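DNA repair protein MmcB-related protein (Silicibacter pomeroyi, PDB 3DNX) is of unknown function, but belongs to the MmcB-like family of the PDDEXK nuclease clan and may take part in DNA repair. Local coordinates at residues V36-R39 with G40-V43; E89-A92 with E93-P96; Q118-A121 with P122-K126. All blocks are in the same frame, centred on the assembly; numbering follows the deposited sequence.

Overall arrangement
The three contacts come in series along one chain. Interactions 1 and 2 lie in connections between strands of its mixed sheet: the hairpin loop from 30-35 to 43-48, and the loop that connects the parallel strands 81-86 and 100-104. Interaction 3 leads from strand 109-113 into helix 122-144. No two of them touch. The centres of interactions 1 and 3 are about 16 Å apart; that of interaction 2 is about 24 Å and 29 Å from them, respectively. Trp-78 touches Pro-37, Ala-38 and Leu-41 and makes a cation-pi contact with Arg-124, so it joins the hairpin loop to the start of the last helix. Interaction 2 packs instead on helix 63-68 and on strands 81-86 and 100-104.

Interaction 1: residues V36-R39 with G40-V43; sequences VPAR and GLRV
Ala-38 and Leu-41 close a type II beta turn, in which Leu-41 N donates to Ala-38 O at 3.1 Å with an N-H...O angle of 158°, and Gly-40, which with Arg-39 forms the centre, has a positive phi of 82°, as expected at the third position of this turn.

Side chains before the turn pack against the returning chain. Pro-37 crosses Leu-41 at about a right angle, with its CD 4.1 Å from Leu-41 CB. Its CG also meets Val-43 CG1 at 4.2 Å. With chi1 at 175°, Val-36 CG1 swings away from its own N and beside its carbonyl carbon, and comes 3.4 Å from Leu-41 O. The other methyl, Val-36 CG2, packs on the aliphatic part of Arg-42, 4.0 Å from CG. The Arg-42 chain then bends and carries its guanidinium away, where it makes a weak, long ion pair with Glu-34. Replacing Pro-37 by an alanine removes CG and CD, which would probably leave Leu-41 CB and Val-43 CG1 without their packing partner and the backbone before the turn freer to flex.

Trp-78 lies against Pro-37, Ala-38 and Leu-41. Val-43 reaches further in, onto Tyr-75 and Val-56, and its backbone pairs with Phe-35. This is the connection of a beta hairpin, which joins strand 30-35, outermost in this chain's sheet, to its antiparallel neighbour 43-48.

Interaction 2: residues E89-A92 with E93-P96; sequences EFPA and ELLP
Leu-94 N donates to Pro-91 O, and Leu-95 N donates to Ala-92 O, each at 3.1 Å. Both N-H...O angles are 159°. Ala-92 O has a second donor, a water at 3.0 Å. The same water donates to Leu-95 O at 2.7 Å and so bridges the two carbonyls. These successive i to i+3 bonds belong to a short 3-10 turn in the connection from strand 81-86 to strand 100-104. An inverse gamma turn centred on Pro-91 leads into it, with Ala-92 N bonded weakly to Phe-90 O. Further back, Asp-87 OD1 accepts from Glu-89 N and, weakly, from Phe-90 N.

The side chains pack around this backbone. Phe-90 CE2 meets Leu-95 CG obliquely at 3.7 Å, with Leu-95 CD2 also close to CE2 and CZ. Pro-91 CD lies over one face of the same ring. Phe-90 and Leu-95 both touch Phe-66 of helix 63-68. Pro-91 CG meets Leu-94 CD1 at 4.1 Å, and both of these residues rest on Arg-63.

Interaction 3: residues Q118-A121 with P122-K126; sequences QKLA and PARRK
Arg-125 folds back from the first turn of its helix over Leu-120. Its CB starts 3.7 Å from Ala-121 O. CG is anti to the backbone N (chi1 -174°), and the chain runs straight until it bends at chi3, which turns the guanidinium toward Leu-120. The side chain also touches Ile-54 of strand 54-59. NE donates to a water at 3.1 Å, which lies at the edge of the guanidinium and in its plane. That water donates in turn to Leu-120 O. CZ is 4.1 Å from Leu-120 CB, which lies over one face of the flat group. NH2 makes a weak bond to Leu-120 O at 3.2 Å, with an N-H...O angle of 132°. Leu-120 O is thus met by NH2 directly and by NE through the water. NH2 also has a hydrogen bond outside the two segments, and NH1 makes a salt bridge to Asp-80 OD2 and a hydrogen bond to Gly-52 O.

This is the N-terminal start of helix 122-144, with Ala-121 at the N-cap and Pro-122 in the first turn. Arg-125 N donates to Ala-121 O at 3.0 Å. Arg-124 N adds a weak bond to the same oxygen.

Asp-80 also accepts from Leu-120 N through OD1, so one carboxylate holds both the incoming loop and the arginine of the helix. Asp-80 on the arginine side, and a weak, long ion pair of Lys-119 with Glu-117, probably ease the like charges of Lys-119 NZ and Arg-125 NH2, 6.5 Å apart. The preceding side chain, Arg-124, crosses that of Leu-120 at about a right angle, with its CG 4.2 Å from Leu-120 CG. The Arg-124 chain then bends away to a salt bridge with Glu-77 and a cation-pi contact with Trp-78.

Interaction 1: residues V36-R39 with G40-V43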
ATOM      1  N   VAL A  36      12.500   2.896  -1.290  1.00 24.23           N
ATOM      2  CA  VAL A  36      13.811   2.246  -1.529  1.00 23.50           C
ATOM      3  C   VAL A  36      13.694   1.154  -2.596  1.00 24.37           C
ATOM      4  O   VAL A  36      13.253   0.027  -2.306  1.00 24.23           O
ATOM      5  CB  VAL A  36      14.406   1.650  -0.260  1.00 24.23           C
ATOM      6  CG1 VAL A  36      15.702   0.881  -0.568  1.00 22.24           C
ATOM      7  CG2 VAL A  36      14.653   2.725   0.767  1.00 24.19           C
ATOM      8  N   PRO A  37      14.083   1.466  -3.841  1.00 24.54           N
ATOM      9  CA  PRO A  37      13.999   0.455  -4.903  1.00 25.71           C
ATOM     10  C   PRO A  37      15.113  -0.597  -4.888  1.00 26.84           C
ATOM     11  O   PRO A  37      14.956  -1.675  -5.479  1.00 27.21           O
ATOM     12  CB  PRO A  37      14.031   1.304  -6.177  1.00 25.67           C
ATOM     13  CG  PRO A  37      14.798   2.555  -5.796  1.00 25.17           C
ATOM     14  CD  PRO A  37      14.569   2.775  -4.331  1.00 25.17           C
ATOM     15  N   ALA A  38      16.222  -0.283  -4.226  1.00 27.43           N
ATOM     16  CA  ALA A  38      17.387  -1.151  -4.172  1.00 29.07           C
ATOM     17  C   ALA A  38      18.292  -0.562  -3.109  1.00 29.37           C
ATOM     18  O   ALA A  38      18.198   0.632  -2.797  1.00 27.54           O
ATOM     19  CB  ALA A  38      18.122  -1.201  -5.530  1.00 29.70           C
ATOM     20  N   ARG A  39      19.143  -1.415  -2.553  1.00 29.82           N
ATOM     21  CA  ARG A  39      20.122  -1.013  -1.551  1.00 30.96           C
ATOM     22  C   ARG A  39      20.835   0.241  -1.985  1.00 31.11           C
ATOM     23  O   ARG A  39      21.288   0.318  -3.120  1.00 31.88           O
ATOM     24  CB  ARG A  39      21.184  -2.096  -1.375  1.00 31.37           C
ATOM     25  CG  ARG A  39      20.876  -3.114  -0.327  1.00 33.43           C
ATOM     26  CD  ARG A  39      22.159  -3.774   0.118  1.00 34.81           C
ATOM     27  NE  ARG A  39      21.965  -4.707   1.223  1.00 36.64           N
ATOM     28  CZ  ARG A  39      22.020  -4.401   2.519  1.00 37.17           C
ATOM     29  NH1 ARG A  39      22.260  -3.160   2.921  1.00 37.94           N
ATOM     30  NH2 ARG A  39      21.836  -5.359   3.419  1.00 38.12           N
ATOM     31  N   GLY A  40      20.961   1.205  -1.078  1.00 31.00           N
ATOM     32  CA  GLY A  40      21.712   2.421  -1.351  1.00 30.64           C
ATOM     33  C   GLY A  40      20.985   3.505  -2.123  1.00 30.47           C
ATOM     34  O   GLY A  40      21.551   4.560  -2.351  1.00 30.27           O
ATOM     35  N   LEU A  41      19.740   3.269  -2.534  1.00 30.30           N
ATOM     36  CA  LEU A  41      18.954   4.302  -3.206  1.00 30.44           C
ATOM     37  C   LEU A  41      17.681   4.608  -2.441  1.00 29.85           C
ATOM     38  O   LEU A  41      17.102   3.741  -1.797  1.00 27.66           O
ATOM     39  CB  LEU A  41      18.555   3.859  -4.616  1.00 30.96           C
ATOM     40  CG  LEU A  41      19.677   3.649  -5.630  1.00 34.65           C
ATOM     41  CD1 LEU A  41      19.098   2.977  -6.871  1.00 37.20           C
ATOM     42  CD2 LEU A  41      20.347   5.004  -5.979  1.00 37.06           C
ATOM     43  N   ARG A  42      17.235   5.843  -2.550  1.00 30.06           N
ATOM     44  CA  ARG A  42      15.942   6.233  -2.011  1.00 30.98           C
ATOM     45  C   ARG A  42      15.335   7.312  -2.879  1.00 30.64           C
ATOM     46  O   ARG A  42      16.034   8.252  -3.274  1.00 30.53           O
ATOM     47  CB  ARG A  42      16.078   6.721  -0.586  1.00 31.70           C
ATOM     48  CG  ARG A  42      14.756   6.704   0.153  1.00 36.13           C
ATOM     49  CD  ARG A  42      14.925   7.125   1.587  1.00 41.67           C
ATOM     50  NE  ARG A  42      15.300   8.528   1.638  1.00 46.35           N
ATOM     51  CZ  ARG A  42      15.425   9.256   2.747  1.00 52.33           C
ATOM     52  NH1 ARG A  42      15.165   8.726   3.950  1.00 53.52           N
ATOM     53  NH2 ARG A  42      15.791  10.544   2.639  1.00 53.35           N
ATOM     54  N   VAL A  43      14.064   7.154  -3.241  1.00 29.25           N
ATOM     55  CA  VAL A  43      13.418   8.134  -4.087  1.00 29.29           C
ATOM     56  C   VAL A  43      12.383   8.910  -3.276  1.00 29.28           C
ATOM     57  O   VAL A  43      11.724   8.359  -2.414  1.00 28.16           O
ATOM     58  CB  VAL A  43      12.777   7.512  -5.372  1.00 30.38           C
ATOM     59  CG1 VAL A  43      13.754   6.580  -6.133  1.00 30.15           C
ATOM     60  CG2 VAL A  43      11.516   6.838  -5.078  1.00 31.10           C
TER

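Interaction 2: residues E89-A92 with E93-P96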
ATOM      1  N   GLU A  89      10.062  29.099  -7.542  1.00 34.54           N
ATOM      2  CA  GLU A  89      11.293  29.892  -7.312  0.50 34.80           C
ATOM      3  C   GLU A  89      12.535  29.191  -7.871  1.00 34.52           C
ATOM      4  O   GLU A  89      13.577  29.809  -8.022  1.00 33.91           O
ATOM      5  CB  GLU A  89      11.541  30.131  -5.820  0.50 35.25           C
ATOM      6  CG  GLU A  89      10.753  31.255  -5.175  0.50 37.34           C
ATOM      7  CD  GLU A  89      11.446  31.780  -3.917  0.50 39.05           C
ATOM      8  OE1 GLU A  89      11.431  31.083  -2.878  0.50 40.29           O
ATOM      9  OE2 GLU A  89      12.031  32.880  -3.985  0.50 41.01           O
ATOM     10  N   PHE A  90      12.417  27.897  -8.165  1.00 33.43           N
ATOM     11  CA  PHE A  90      13.522  27.099  -8.717  1.00 32.14           C
ATOM     12  C   PHE A  90      13.861  27.480 -10.185  1.00 33.28           C
ATOM     13  O   PHE A  90      12.956  27.706 -10.997  1.00 32.13           O
ATOM     14  CB  PHE A  90      13.196  25.605  -8.595  1.00 32.08           C
ATOM     15  CG  PHE A  90      14.366  24.696  -8.871  1.00 31.34           C
ATOM     16  CD1 PHE A  90      15.091  24.134  -7.823  1.00 33.19           C
ATOM     17  CD2 PHE A  90      14.761  24.420 -10.169  1.00 29.19           C
ATOM     18  CE1 PHE A  90      16.188  23.294  -8.071  1.00 32.29           C
ATOM     19  CE2 PHE A  90      15.876  23.590 -10.437  1.00 30.70           C
ATOM     20  CZ  PHE A  90      16.586  23.029  -9.372  1.00 33.57           C
ATOM     21  N   PRO A  91      15.170  27.551 -10.540  1.00 32.74           N
ATOM     22  CA  PRO A  91      15.584  27.808 -11.941  1.00 32.84           C
ATOM     23  C   PRO A  91      15.415  26.526 -12.783  1.00 32.72           C
ATOM     24  O   PRO A  91      16.384  25.802 -13.073  1.00 32.91           O
ATOM     25  CB  PRO A  91      17.077  28.228 -11.791  1.00 33.17           C
ATOM     26  CG  PRO A  91      17.500  27.429 -10.658  1.00 33.49           C
ATOM     27  CD  PRO A  91      16.351  27.389  -9.673  1.00 33.24           C
ATOM     28  N   ALA A  92      14.160  26.245 -13.148  1.00 31.13           N
ATOM     29  CA  ALA A  92      13.780  25.028 -13.836  1.00 30.72           C
ATOM     30  C   ALA A  92      14.540  24.716 -15.139  1.00 30.38           C
ATOM     31  O   ALA A  92      14.688  23.544 -15.495  1.00 31.56           O
ATOM     32  CB  ALA A  92      12.209  25.049 -14.115  1.00 30.19           C
ATOM     33  N   GLU A  93      15.034  25.735 -15.833  1.00 30.99           N
ATOM     34  CA  GLU A  93      15.796  25.563 -17.082  1.00 31.12           C
ATOM     35  C   GLU A  93      17.105  24.816 -16.912  1.00 32.02           C
ATOM     36  O   GLU A  93      17.650  24.281 -17.869  1.00 33.10           O
ATOM     37  CB  GLU A  93      16.082  26.919 -17.736  1.00 31.81           C
ATOM     38  CG  GLU A  93      14.859  27.522 -18.472  1.00 29.73           C
ATOM     39  CD  GLU A  93      15.063  28.844 -19.125  1.00 33.74           C
ATOM     40  OE1 GLU A  93      16.211  29.420 -19.202  1.00 34.20           O
ATOM     41  OE2 GLU A  93      14.034  29.374 -19.614  1.00 31.05           O
ATOM     42  N   LEU A  94      17.612  24.817 -15.696  1.00 32.63           N
ATOM     43  CA  LEU A  94      18.856  24.111 -15.346  1.00 34.26           C
ATOM     44  C   LEU A  94      18.661  22.622 -15.182  1.00 34.34           C
ATOM     45  O   LEU A  94      19.633  21.895 -15.156  1.00 34.35           O
ATOM     46  CB  LEU A  94      19.459  24.702 -14.066  1.00 34.39           C
ATOM     47  CG  LEU A  94      19.846  26.194 -14.186  1.00 36.53           C
ATOM     48  CD1 LEU A  94      20.722  26.594 -12.991  1.00 38.24           C
ATOM     49  CD2 LEU A  94      20.537  26.605 -15.517  1.00 39.11           C
ATOM     50  N   LEU A  95      17.409  22.156 -15.062  1.00 34.27           N
ATOM     51  CA  LEU A  95      17.176  20.716 -14.923  1.00 34.20           C
ATOM     52  C   LEU A  95      17.410  20.018 -16.296  1.00 35.17           C
ATOM     53  O   LEU A  95      17.213  20.627 -17.364  1.00 33.79           O
ATOM     54  CB  LEU A  95      15.794  20.412 -14.387  1.00 32.57           C
ATOM     55  CG  LEU A  95      15.443  20.994 -13.033  1.00 33.16           C
ATOM     56  CD1 LEU A  95      13.863  21.005 -12.718  1.00 32.52           C
ATOM     57  CD2 LEU A  95      16.217  20.230 -11.975  1.00 32.37           C
ATOM     58  N   PRO A  96      17.840  18.744 -16.258  1.00 35.81           N
ATOM     59  CA  PRO A  96      18.053  17.961 -17.493  1.00 37.22           C
ATOM     60  C   PRO A  96      16.825  18.015 -18.441  1.00 38.57           C
ATOM     61  O   PRO A  96      15.682  17.769 -18.007  1.00 37.83           O
ATOM     62  CB  PRO A  96      18.245  16.546 -16.987  1.00 37.53           C
ATOM     63  CG  PRO A  96      18.695  16.678 -15.570  1.00 37.95           C
ATOM     64  CD  PRO A  96      18.165  17.990 -15.045  1.00 37.38           C
TER
HETATM   65  O   HOH W   1      14.777  21.728 -17.855  1.00 29.03           O

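Interaction 3: residues Q118-A121 with P122-K126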
ATOM      1  N   GLN A 118      10.402   4.970 -20.526  1.00 40.80           N
ATOM      2  CA  GLN A 118      11.473   3.983 -20.603  0.50 41.99           C
ATOM      3  C   GLN A 118      11.008   2.733 -19.843  1.00 42.34           C
ATOM      4  O   GLN A 118      11.527   2.431 -18.763  1.00 42.61           O
ATOM      5  CB  GLN A 118      12.770   4.553 -19.986  0.50 42.46           C
ATOM      6  CG  GLN A 118      12.764   6.086 -19.743  0.50 44.17           C
ATOM      7  CD  GLN A 118      14.088   6.754 -20.075  0.50 45.73           C
ATOM      8  OE1 GLN A 118      14.110   7.772 -20.762  0.50 47.54           O
ATOM      9  NE2 GLN A 118      15.193   6.181 -19.599  0.50 47.44           N
ATOM     10  N   LYS A 119      10.018   2.036 -20.394  1.00 42.86           N
ATOM     11  CA  LYS A 119       9.359   0.930 -19.691  1.00 43.55           C
ATOM     12  C   LYS A 119      10.278  -0.097 -18.984  1.00 43.30           C
ATOM     13  O   LYS A 119      11.345  -0.479 -19.464  1.00 42.24           O
ATOM     14  CB  LYS A 119       8.416   0.170 -20.629  1.00 44.43           C
ATOM     15  CG  LYS A 119       7.016   0.772 -20.800  1.00 46.12           C
ATOM     16  CD  LYS A 119       6.039  -0.332 -21.334  1.00 48.81           C
ATOM     17  CE  LYS A 119       5.258   0.100 -22.596  1.00 50.12           C
ATOM     18  NZ  LYS A 119       4.307   1.228 -22.340  1.00 51.16           N
ATOM     19  N   LEU A 120       9.791  -0.538 -17.835  1.00 43.26           N
ATOM     20  CA  LEU A 120      10.468  -1.474 -16.958  1.00 43.52           C
ATOM     21  C   LEU A 120      10.173  -2.902 -17.479  1.00 43.97           C
ATOM     22  O   LEU A 120       9.115  -3.152 -18.065  1.00 43.20           O
ATOM     23  CB  LEU A 120       9.899  -1.265 -15.542  1.00 43.32           C
ATOM     24  CG  LEU A 120      10.673  -0.938 -14.254  1.00 42.50           C
ATOM     25  CD1 LEU A 120      11.945  -0.226 -14.403  1.00 38.84           C
ATOM     26  CD2 LEU A 120       9.736  -0.130 -13.338  1.00 41.84           C
ATOM     27  N   ALA A 121      11.097  -3.836 -17.273  1.00 45.49           N
ATOM     28  CA  ALA A 121      10.842  -5.258 -17.560  1.00 46.60           C
ATOM     29  C   ALA A 121       9.806  -5.843 -16.560  1.00 47.17           C
ATOM     30  O   ALA A 121       9.742  -5.366 -15.430  1.00 46.34           O
ATOM     31  CB  ALA A 121      12.159  -6.039 -17.521  1.00 47.88           C
ATOM     32  N   PRO A 122       8.950  -6.817 -16.993  1.00 47.51           N
ATOM     33  CA  PRO A 122       7.881  -7.437 -16.179  1.00 47.59           C
ATOM     34  C   PRO A 122       8.292  -7.926 -14.784  1.00 47.35           C
ATOM     35  O   PRO A 122       7.523  -7.760 -13.820  1.00 46.86           O
ATOM     36  CB  PRO A 122       7.423  -8.650 -17.023  1.00 47.81           C
ATOM     37  CG  PRO A 122       7.745  -8.285 -18.434  1.00 48.09           C
ATOM     38  CD  PRO A 122       8.910  -7.293 -18.392  1.00 48.21           C
ATOM     39  N   ALA A 123       9.481  -8.536 -14.697  1.00 46.56           N
ATOM     40  CA  ALA A 123       9.951  -9.096 -13.433  1.00 46.24           C
ATOM     41  C   ALA A 123      10.293  -7.987 -12.449  1.00 44.99           C
ATOM     42  O   ALA A 123      10.058  -8.102 -11.254  1.00 43.76           O
ATOM     43  CB  ALA A 123      11.165  -9.997 -13.656  1.00 46.49           C
ATOM     44  N   ARG A 124      10.867  -6.918 -12.959  1.00 44.79           N
ATOM     45  CA  ARG A 124      11.233  -5.784 -12.124  1.00 44.89           C
ATOM     46  C   ARG A 124      10.025  -4.977 -11.678  1.00 43.80           C
ATOM     47  O   ARG A 124       9.982  -4.509 -10.548  1.00 43.62           O
ATOM     48  CB  ARG A 124      12.111  -4.857 -12.910  1.00 45.15           C
ATOM     49  CG  ARG A 124      12.815  -3.808 -12.082  1.00 47.67           C
ATOM     50  CD  ARG A 124      14.275  -4.207 -11.986  1.00 48.71           C
ATOM     51  NE  ARG A 124      15.108  -3.068 -11.946  1.00 47.08           N
ATOM     52  CZ  ARG A 124      16.423  -3.066 -12.155  1.00 45.97           C
ATOM     53  NH1 ARG A 124      17.046  -1.919 -12.095  1.00 42.19           N
ATOM     54  NH2 ARG A 124      17.126  -4.170 -12.388  1.00 42.92           N
ATOM     55  N   ARG A 125       9.083  -4.765 -12.591  1.00 42.61           N
ATOM     56  CA  ARG A 125       7.818  -4.149 -12.243  1.00 42.30           C
ATOM     57  C   ARG A 125       7.171  -4.893 -11.058  1.00 42.47           C
ATOM     58  O   ARG A 125       6.632  -4.285 -10.137  1.00 41.94           O
ATOM     59  CB  ARG A 125       6.881  -4.187 -13.432  1.00 41.69           C
ATOM     60  CG  ARG A 125       5.581  -3.439 -13.220  1.00 41.56           C
ATOM     61  CD  ARG A 125       4.711  -3.486 -14.456  1.00 41.36           C
ATOM     62  NE  ARG A 125       5.494  -3.063 -15.607  1.00 40.48           N
ATOM     63  CZ  ARG A 125       5.850  -1.809 -15.843  1.00 43.83           C
ATOM     64  NH1 ARG A 125       5.472  -0.835 -15.019  1.00 45.33           N
ATOM     65  NH2 ARG A 125       6.618  -1.531 -16.907  1.00 40.81           N
ATOM     66  N   LYS A 126       7.200  -6.209 -11.100  1.00 42.91           N
ATOM     67  CA  LYS A 126       6.617  -7.035 -10.014  1.00 43.36           C
ATOM     68  C   LYS A 126       7.272  -6.782  -8.677  1.00 42.40           C
ATOM     69  O   LYS A 126       6.588  -6.605  -7.664  1.00 42.17           O
ATOM     70  CB  LYS A 126       6.805  -8.520 -10.292  1.00 45.04           C
ATOM     71  CG  LYS A 126       5.727  -9.134 -11.111  1.00 49.40           C
ATOM     72  CD  LYS A 126       5.590 -10.622 -10.826  1.00 54.56           C
ATOM     73  CE  LYS A 126       5.335 -11.427 -12.122  1.00 57.35           C
ATOM     74  NZ  LYS A 126       5.288 -10.569 -13.385  1.00 57.21           N
TER
HETATM   75  O   HOH W   2       6.573  -4.795 -17.941  1.00 37.97           O